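Local coordinates for protein glutathione synthetase-like effector 30 (Gpa-GSS30-apo) (Globodera pallida, PDB 5OET) that is a nematode effector resembling glutathione synthetase, an ATP-grasp ligase that joins gamma-glutamylcysteine to glycine, and probably derives from a housekeeping copy of that enzyme, at residues T227-T232 and Y492-T496. Numbering follows the deposited sequence.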
loop_
_atom_site.group_PDB
_atom_site.type_symbol
_atom_site.label_atom_id
_atom_site.label_comp_id
_atom_site.label_asym_id
_atom_site.label_seq_id
_atom_site.Cartn_x
_atom_site.Cartn_y
_atom_site.Cartn_z
ATOM N N THR A 227 13.417 5.456 4.222
ATOM C CA THR A 227 13.933 6.685 4.808
ATOM C C THR A 227 15.439 6.847 4.599
ATOM O O THR A 227 15.896 7.928 4.263
ATOM C CB THR A 227 13.610 6.719 6.315
ATOM O OG1 THR A 227 12.192 6.762 6.464
ATOM C CG2 THR A 227 14.237 7.920 7.035
ATOM N N MET A 228 16.195 5.769 4.820
ATOM C CA MET A 228 17.645 5.780 4.667
ATOM C C MET A 228 18.057 6.309 3.302
ATOM O O MET A 228 18.947 7.171 3.197
ATOM C CB MET A 228 18.188 4.357 4.805
ATOM C CG MET A 228 19.669 4.201 4.484
ATOM S SD MET A 228 20.135 2.573 3.890
ATOM C CE MET A 228 19.402 2.510 2.265
ATOM N N ALA A 229 17.439 5.733 2.264
ATOM C CA ALA A 229 17.687 6.122 0.881
ATOM C C ALA A 229 17.315 7.599 0.659
ATOM O O ALA A 229 18.098 8.357 0.111
ATOM C CB ALA A 229 16.917 5.215 -0.074
ATOM N N ALA A 230 16.135 7.989 1.132
ATOM C CA ALA A 230 15.684 9.370 1.081
ATOM C C ALA A 230 16.672 10.327 1.738
ATOM O O ALA A 230 17.054 11.322 1.126
ATOM C CB ALA A 230 14.312 9.504 1.723
ATOM N N GLU A 231 17.102 10.015 2.959
ATOM C CA GLU A 231 18.033 10.879 3.703
ATOM C C GLU A 231 19.363 11.063 2.983
ATOM O O GLU A 231 19.985 12.109 3.124
ATOM C CB GLU A 231 18.315 10.351 5.107
ATOM C CG GLU A 231 17.152 10.458 6.099
ATOM C CD GLU A 231 17.367 9.633 7.396
ATOM O OE1 GLU A 231 16.771 10.008 8.438
ATOM O OE2 GLU A 231 18.121 8.607 7.384
ATOM N N THR A 232 19.789 10.056 2.228
ATOM C CA THR A 232 21.053 10.099 1.497
ATOM C C THR A 232 20.931 10.886 0.179
ATOM O O THR A 232 21.857 11.608 -0.207
ATOM C CB THR A 232 21.566 8.663 1.224
ATOM O OG1 THR A 232 21.662 7.953 2.462
ATOM C CG2 THR A 232 22.931 8.681 0.568
ATOM N N TYR A 492 29.195 11.822 4.772
ATOM C CA TYR A 492 27.935 11.359 5.289
ATOM C C TYR A 492 27.878 9.830 5.301
ATOM O O TYR A 492 28.167 9.195 4.276
ATOM C CB TYR A 492 26.813 11.934 4.439
ATOM C CG TYR A 492 25.458 11.533 4.917
ATOM C CD1 TYR A 492 24.910 12.126 6.035
ATOM C CD2 TYR A 492 24.729 10.533 4.259
ATOM C CE1 TYR A 492 23.662 11.768 6.496
ATOM C CE2 TYR A 492 23.473 10.153 4.715
ATOM C CZ TYR A 492 22.943 10.779 5.837
ATOM O OH TYR A 492 21.695 10.429 6.316
ATOM N N PHE A 493 27.541 9.260 6.468
ATOM C CA PHE A 493 27.143 7.849 6.599
ATOM C C PHE A 493 25.656 7.764 6.954
ATOM O O PHE A 493 25.235 8.323 7.970
ATOM C CB PHE A 493 27.927 7.148 7.707
ATOM C CG PHE A 493 29.403 6.985 7.427
ATOM C CD1 PHE A 493 29.873 5.896 6.700
ATOM C CD2 PHE A 493 30.331 7.885 7.952
ATOM C CE1 PHE A 493 31.218 5.730 6.459
ATOM C CE2 PHE A 493 31.688 7.720 7.721
ATOM C CZ PHE A 493 32.127 6.638 6.970
ATOM N N SER A 494 24.876 7.054 6.140
ATOM C CA SER A 494 23.449 6.853 6.402
ATOM C C SER A 494 23.247 5.876 7.538
ATOM O O SER A 494 24.186 5.199 7.937
ATOM C CB SER A 494 22.744 6.302 5.158
ATOM O OG SER A 494 23.061 4.937 4.938
ATOM N N ARG A 495 22.019 5.796 8.042
ATOM C CA ARG A 495 21.624 4.720 8.960
ATOM C C ARG A 495 21.784 3.386 8.223
ATOM O O ARG A 495 21.812 3.354 6.987
ATOM C CB ARG A 495 20.177 4.889 9.434
ATOM C CG ARG A 495 19.137 4.733 8.324
ATOM C CD ARG A 495 17.693 4.699 8.824
ATOM N NE ARG A 495 17.120 6.038 9.054
ATOM C CZ ARG A 495 16.838 6.578 10.246
ATOM N NH1 ARG A 495 17.053 5.916 11.389
ATOM N NH2 ARG A 495 16.323 7.807 10.295
ATOM N N THR A 496 21.918 2.302 8.973
ATOM C CA THR A 496 21.908 0.966 8.395
ATOM C C THR A 496 20.488 0.468 8.269
ATOM O O THR A 496 19.584 0.942 8.964
ATOM C CB THR A 496 22.676 -0.042 9.239
ATOM O OG1 THR A 496 22.393 0.216 10.617
ATOM C CG2 THR A 496 24.162 0.076 8.952
#
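Helix 225-240 packs here on the large mixed sheet of the eukaryotic glutathione synthetase fold, meeting strand 490-504 where residues 492-496 run alongside one helix face, and an E231-R495 salt bridge closes one border of the contact. Y492 and S494 turn to the helix, whereas F493 between them points away, to helix 98-119. R495 also faces the helix and lays its CG 3.7 Å from CB of M228, so that its aliphatic part covers the methionine before the chain bends about its CG-CD bond (chi3 83°) and brings the guanidinium beside the E231 carboxylate. The planes of the two groups are 18° apart but do not coincide, NH2 lying 24° out of the carboxylate plane. NH2 of R495 meets OE1 of E231 on its syn side at 2.9 Å, while the bond from NE of R495 to OE2 is longer, 3.2 Å, and weak. CG2 of T227 adds a nonpolar contact obliquely to the guanidinium.

Nearer the interior, M228, long and flexible, sends CG to 3.4 Å from O of R495; its end leads away from the strand, and the side chain also touches F194 and C480. T232 suits a buried spot because its hydroxyl finds an acceptor in its own helix: OG1, at 2.9 Å, and the backbone N of T232 reach O of M228 from opposite faces of its carbonyl plane. That same OG1 sits in the plane of the Y492 ring, at its edge, 3.6 Å from CE2, and 3.3 Å from CB of S494. S494, small enough to sit against the helix, has its OG bonded to O of R495 and to the backbone N of C480 on the adjoining strand. The hydroxyls of T232 and S494 thus bond within the helix and to neighbouring backbone, and the one charged pair, at the partly exposed border, probably adds directionality to an otherwise largely van der Waals interface.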